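Local coordinates for TT1696 protein (Thermus thermophilus, PDB 1UFB), which is of unknown function but, as a HEPN-domain protein, may bind DNA, at residues Y27-E39 with K80-P92. Residues are numbered along the deposited sequence; the frame is centred on the assembly and turned at random.
Sequences YAWACFAAQQAAE and KVLDKYYIPTRYP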
loop_
_atom_site.group_PDB
_atom_site.type_symbol
_atom_site.label_atom_id
_atom_site.label_comp_id
_atom_site.label_asym_id
_atom_site.label_seq_id
_atom_site.Cartn_x
_atom_site.Cartn_y
_atom_site.Cartn_z
ATOM N N TYR A 27 0.159 -13.025 0.607
ATOM C CA TYR A 27 1.405 -12.884 1.356
ATOM C C TYR A 27 2.195 -11.605 1.130
ATOM O O TYR A 27 2.617 -10.982 2.092
ATOM C CB TYR A 27 2.292 -14.167 1.142
ATOM C CG TYR A 27 1.487 -15.446 1.458
ATOM C CD1 TYR A 27 1.504 -16.578 0.612
ATOM C CD2 TYR A 27 0.679 -15.498 2.602
ATOM C CE1 TYR A 27 0.692 -17.768 0.948
ATOM C CE2 TYR A 27 -0.104 -16.616 2.921
ATOM C CZ TYR A 27 -0.104 -17.738 2.120
ATOM O OH TYR A 27 -0.910 -18.790 2.597
ATOM N N ALA A 28 2.385 -11.238 -0.123
ATOM C CA ALA A 28 3.089 -10.032 -0.439
ATOM C C ALA A 28 2.300 -8.856 0.193
ATOM O O ALA A 28 2.898 -7.933 0.799
ATOM C CB ALA A 28 3.180 -9.874 -1.946
ATOM N N TRP A 29 0.995 -8.836 0.006
ATOM C CA TRP A 29 0.218 -7.727 0.599
ATOM C C TRP A 29 0.343 -7.732 2.110
ATOM O O TRP A 29 0.346 -6.670 2.727
ATOM C CB TRP A 29 -1.282 -7.816 0.181
ATOM C CG TRP A 29 -1.487 -7.083 -1.125
ATOM C CD1 TRP A 29 -1.524 -7.626 -2.377
ATOM C CD2 TRP A 29 -1.652 -5.663 -1.291
ATOM N NE1 TRP A 29 -1.713 -6.627 -3.335
ATOM C CE2 TRP A 29 -1.792 -5.411 -2.692
ATOM C CE3 TRP A 29 -1.710 -4.589 -0.405
ATOM C CZ2 TRP A 29 -1.988 -4.101 -3.223
ATOM C CZ3 TRP A 29 -1.913 -3.283 -0.933
ATOM C CH2 TRP A 29 -2.044 -3.064 -2.337
ATOM N N ALA A 30 0.400 -8.936 2.731
ATOM C CA ALA A 30 0.563 -9.020 4.177
ATOM C C ALA A 30 1.915 -8.404 4.581
ATOM O O ALA A 30 2.039 -7.742 5.627
ATOM C CB ALA A 30 0.524 -10.548 4.664
ATOM N N CYS A 31 2.949 -8.652 3.798
ATOM C CA CYS A 31 4.254 -8.117 4.093
ATOM C C CYS A 31 4.245 -6.579 3.976
ATOM O O CYS A 31 4.883 -5.876 4.767
ATOM C CB CYS A 31 5.305 -8.614 3.095
ATOM S SG CYS A 31 5.732 -10.416 3.440
ATOM N N PHE A 32 3.570 -6.095 2.938
ATOM C CA PHE A 32 3.481 -4.641 2.773
ATOM C C PHE A 32 2.729 -4.025 3.978
ATOM O O PHE A 32 3.182 -3.050 4.598
ATOM C CB PHE A 32 2.743 -4.344 1.457
ATOM C CG PHE A 32 2.459 -2.871 1.259
ATOM C CD1 PHE A 32 3.512 -2.023 0.931
ATOM C CD2 PHE A 32 1.165 -2.351 1.431
ATOM C CE1 PHE A 32 3.300 -0.658 0.756
ATOM C CE2 PHE A 32 0.913 -0.944 1.257
ATOM C CZ PHE A 32 1.994 -0.118 0.921
ATOM N N ALA A 33 1.612 -4.638 4.353
ATOM C CA ALA A 33 0.828 -4.138 5.463
ATOM C C ALA A 33 1.649 -4.200 6.745
ATOM O O ALA A 33 1.520 -3.336 7.558
ATOM C CB ALA A 33 -0.558 -4.915 5.583
ATOM N N ALA A 34 2.526 -5.191 6.917
ATOM C CA ALA A 34 3.355 -5.244 8.112
ATOM C C ALA A 34 4.360 -4.083 8.098
ATOM O O ALA A 34 4.628 -3.422 9.123
ATOM C CB ALA A 34 4.115 -6.606 8.179
ATOM N N GLN A 35 4.991 -3.848 6.951
ATOM C CA GLN A 35 5.916 -2.681 6.918
ATOM C C GLN A 35 5.088 -1.379 7.247
ATOM O O GLN A 35 5.595 -0.475 7.943
ATOM C CB GLN A 35 6.551 -2.537 5.500
ATOM C CG GLN A 35 7.482 -1.296 5.300
ATOM C CD GLN A 35 6.696 0.037 5.080
ATOM O OE1 GLN A 35 5.553 0.022 4.639
ATOM N NE2 GLN A 35 7.369 1.214 5.349
ATOM N N GLN A 36 3.849 -1.302 6.749
ATOM C CA GLN A 36 3.030 -0.114 6.979
ATOM C C GLN A 36 2.666 0.028 8.460
ATOM O O GLN A 36 2.556 1.162 8.984
ATOM C CB GLN A 36 1.754 -0.168 6.115
ATOM C CG GLN A 36 1.987 0.140 4.633
ATOM C CD GLN A 36 2.324 1.626 4.432
ATOM O OE1 GLN A 36 3.533 2.069 4.299
ATOM N NE2 GLN A 36 1.272 2.421 4.409
ATOM N N ALA A 37 2.455 -1.125 9.137
ATOM C CA ALA A 37 2.168 -1.078 10.590
ATOM C C ALA A 37 3.387 -0.506 11.291
ATOM O O ALA A 37 3.262 0.398 12.129
ATOM C CB ALA A 37 1.894 -2.476 11.137
ATOM N N ALA A 38 4.568 -1.029 10.943
ATOM C CA ALA A 38 5.786 -0.540 11.597
ATOM C C ALA A 38 6.039 0.945 11.353
ATOM O O ALA A 38 6.406 1.718 12.253
ATOM C CB ALA A 38 7.029 -1.355 11.130
ATOM N N GLU A 39 5.829 1.354 10.109
ATOM C CA GLU A 39 6.041 2.728 9.715
ATOM C C GLU A 39 5.103 3.679 10.507
ATOM O O GLU A 39 5.514 4.737 11.066
ATOM C CB GLU A 39 5.738 2.809 8.168
ATOM C CG GLU A 39 6.163 4.197 7.568
ATOM C CD GLU A 39 5.613 4.435 6.164
ATOM O OE1 GLU A 39 5.940 3.680 5.249
ATOM O OE2 GLU A 39 4.867 5.413 5.977
ATOM N N LYS A 80 15.589 -3.622 8.783
ATOM C CA LYS A 80 16.175 -3.934 7.496
ATOM C C LYS A 80 15.342 -4.917 6.713
ATOM O O LYS A 80 15.284 -4.842 5.508
ATOM C CB LYS A 80 17.580 -4.563 7.650
ATOM C CG LYS A 80 18.605 -3.725 8.361
ATOM C CD LYS A 80 19.980 -4.477 8.413
ATOM C CE LYS A 80 21.004 -3.635 9.182
ATOM N NZ LYS A 80 20.268 -2.918 10.279
ATOM N N VAL A 81 14.746 -5.874 7.405
ATOM C CA VAL A 81 13.899 -6.849 6.715
ATOM C C VAL A 81 12.594 -6.142 6.215
ATOM O O VAL A 81 12.218 -6.225 5.056
ATOM C CB VAL A 81 13.545 -7.947 7.658
ATOM C CG1 VAL A 81 12.530 -8.968 6.992
ATOM C CG2 VAL A 81 14.897 -8.667 8.106
ATOM N N LEU A 82 11.932 -5.425 7.096
ATOM C CA LEU A 82 10.668 -4.783 6.696
ATOM C C LEU A 82 10.845 -3.766 5.594
ATOM O O LEU A 82 9.948 -3.555 4.771
ATOM C CB LEU A 82 10.044 -4.142 7.941
ATOM C CG LEU A 82 9.512 -5.144 8.993
ATOM C CD1 LEU A 82 9.147 -4.380 10.287
ATOM C CD2 LEU A 82 8.237 -5.864 8.439
ATOM N N ASP A 83 12.028 -3.174 5.516
ATOM C CA ASP A 83 12.260 -2.101 4.554
ATOM C C ASP A 83 12.210 -2.567 3.133
ATOM O O ASP A 83 11.863 -1.820 2.235
ATOM C CB ASP A 83 13.580 -1.352 4.875
ATOM C CG ASP A 83 13.369 -0.268 5.951
ATOM O OD1 ASP A 83 12.178 -0.066 6.306
ATOM O OD2 ASP A 83 14.349 0.381 6.440
ATOM N N LYS A 84 12.482 -3.828 2.942
ATOM C CA LYS A 84 12.398 -4.433 1.617
ATOM C C LYS A 84 10.965 -4.761 1.235
ATOM O O LYS A 84 10.735 -5.298 0.151
ATOM C CB LYS A 84 13.150 -5.745 1.586
ATOM C CG LYS A 84 14.583 -5.587 2.038
ATOM C CD LYS A 84 15.324 -4.560 1.180
ATOM C CE LYS A 84 16.789 -4.984 1.109
ATOM N NZ LYS A 84 16.888 -6.444 1.495
ATOM N N TYR A 85 9.994 -4.467 2.102
ATOM C CA TYR A 85 8.588 -4.797 1.764
ATOM C C TYR A 85 7.744 -3.594 1.331
ATOM O O TYR A 85 6.553 -3.777 1.050
ATOM C CB TYR A 85 7.892 -5.497 2.944
ATOM C CG TYR A 85 8.564 -6.831 3.328
ATOM C CD1 TYR A 85 8.539 -7.303 4.654
ATOM C CD2 TYR A 85 9.177 -7.616 2.357
ATOM C CE1 TYR A 85 9.122 -8.553 5.018
ATOM C CE2 TYR A 85 9.754 -8.884 2.706
ATOM C CZ TYR A 85 9.711 -9.328 4.042
ATOM O OH TYR A 85 10.203 -10.567 4.433
ATOM N N TYR A 86 8.317 -2.381 1.340
ATOM C CA TYR A 86 7.520 -1.236 0.939
ATOM C C TYR A 86 7.235 -1.236 -0.593
ATOM O O TYR A 86 6.091 -1.145 -1.035
ATOM C CB TYR A 86 8.195 0.071 1.405
ATOM C CG TYR A 86 7.466 1.293 0.908
ATOM C CD1 TYR A 86 6.167 1.606 1.367
ATOM C CD2 TYR A 86 8.025 2.062 -0.152
ATOM C CE1 TYR A 86 5.417 2.699 0.741
ATOM C CE2 TYR A 86 7.324 3.077 -0.756
ATOM C CZ TYR A 86 6.040 3.400 -0.316
ATOM O OH TYR A 86 5.469 4.470 -0.936
ATOM N N ILE A 87 8.270 -1.391 -1.400
ATOM C CA ILE A 87 8.078 -1.388 -2.832
ATOM C C ILE A 87 8.016 -2.779 -3.542
ATOM O O ILE A 87 7.078 -3.033 -4.300
ATOM C CB ILE A 87 9.166 -0.424 -3.541
ATOM C CG1 ILE A 87 8.590 1.024 -3.567
ATOM C CG2 ILE A 87 9.416 -0.856 -5.051
ATOM C CD1 ILE A 87 9.632 2.220 -3.807
ATOM N N PRO A 88 8.971 -3.699 -3.264
ATOM C CA PRO A 88 9.001 -5.030 -3.912
ATOM C C PRO A 88 7.787 -5.908 -3.775
ATOM O O PRO A 88 7.532 -6.760 -4.610
ATOM C CB PRO A 88 10.299 -5.684 -3.345
ATOM C CG PRO A 88 11.233 -4.407 -3.136
ATOM C CD PRO A 88 10.175 -3.488 -2.430
ATOM N N THR A 89 7.004 -5.700 -2.740
ATOM C CA THR A 89 5.799 -6.493 -2.574
ATOM C C THR A 89 4.698 -6.136 -3.563
ATOM O O THR A 89 3.755 -6.871 -3.722
ATOM C CB THR A 89 5.244 -6.283 -1.173
ATOM O OG1 THR A 89 5.226 -4.855 -0.872
ATOM C CG2 THR A 89 6.157 -6.978 -0.152
ATOM N N ARG A 90 4.816 -5.010 -4.259
ATOM C CA ARG A 90 3.728 -4.524 -5.135
ATOM C C ARG A 90 4.155 -4.233 -6.580
ATOM O O ARG A 90 3.305 -4.100 -7.448
ATOM C CB ARG A 90 3.190 -3.181 -4.601
ATOM C CG ARG A 90 2.612 -3.253 -3.177
ATOM C CD ARG A 90 2.189 -1.860 -2.715
ATOM N NE ARG A 90 3.346 -1.027 -2.393
ATOM C CZ ARG A 90 3.515 0.254 -2.800
ATOM N NH1 ARG A 90 2.605 0.891 -3.591
ATOM N NH2 ARG A 90 4.534 0.951 -2.306
ATOM N N TYR A 91 5.457 -4.091 -6.812
ATOM C CA TYR A 91 5.907 -3.666 -8.147
ATOM C C TYR A 91 6.723 -4.737 -8.827
ATOM O O TYR A 91 7.791 -5.092 -8.348
ATOM C CB TYR A 91 6.699 -2.340 -8.052
ATOM C CG TYR A 91 5.778 -1.183 -7.706
ATOM C CD1 TYR A 91 5.816 -0.563 -6.431
ATOM C CD2 TYR A 91 4.806 -0.748 -8.618
ATOM C CE1 TYR A 91 4.876 0.493 -6.072
ATOM C CE2 TYR A 91 3.854 0.304 -8.276
ATOM C CZ TYR A 91 3.920 0.912 -6.984
ATOM O OH TYR A 91 3.067 1.966 -6.655
ATOM N N PRO A 92 6.230 -5.226 -9.990
ATOM C CA PRO A 92 6.913 -6.299 -10.741
ATOM C C PRO A 92 8.374 -6.043 -11.081
ATOM O O PRO A 92 9.205 -6.942 -10.941
ATOM C CB PRO A 92 6.024 -6.490 -11.971
ATOM C CG PRO A 92 4.639 -6.112 -11.416
ATOM C CD PRO A 92 4.971 -4.816 -10.666
#
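The Phe32 ring lies between Arg90 and a neighbour on its own helix: Arg90 CD stands over the centre of one face, 3.8 Å from the ring centroid, in a CH-pi contact, while Gln36 CG covers the rim of the opposite face. Tyr85 O meets the ring edge in its plane. Phe32 CG is anti to the backbone N (chi1 174°), which brings the ring end in against residues 85-90, where a flat apolar group can pack under the CD and NE of an arginine. The guanidinium, its plane turned 44° from the phenyl, has Phe32 CZ on one face and Tyr91 CE1 on the other. At its edge, Tyr86 O accepts from NE nearly along the C=O axis and from NH2, 2.9 Å away above the carbonyl plane, a side-on grip that fixes the group's rotation. A leucine in place of Arg90 would probably leave Tyr86 O without these two donors and nothing flat to fill between Phe32 and Tyr91. Arg90 NH2 also overlies the rim of one Tyr86 face; Gln35 OE1 comes to that ring's edge, and the ring stacks with His56.

The Tyr85 ring receives Cys31 on one face: CB makes a CH-pi contact, and SG sits 4.1 Å from the ring centroid, a sulfur-aromatic contact. Val81 O lies over the centre of the opposite face. Thr89 suits both environments: its CG2 packs against Cys31 CB, whereas OG1 donates to Tyr85 O at 2.6 Å. Small Ala34 and Ala38 let Leu82 approach, its CD1 reaching Ala38 CB at 3.8 Å. Gln35 NE2 bonds nearly straight to Glu39 OE1, whose carboxylate also binds Tyr91 of the second subunit.

Helix 27-48 is thus covered by the end of helix 73-83 and the following loop, a buried interface within the all-helical HEPN fold that leads directly into the contact between subunits.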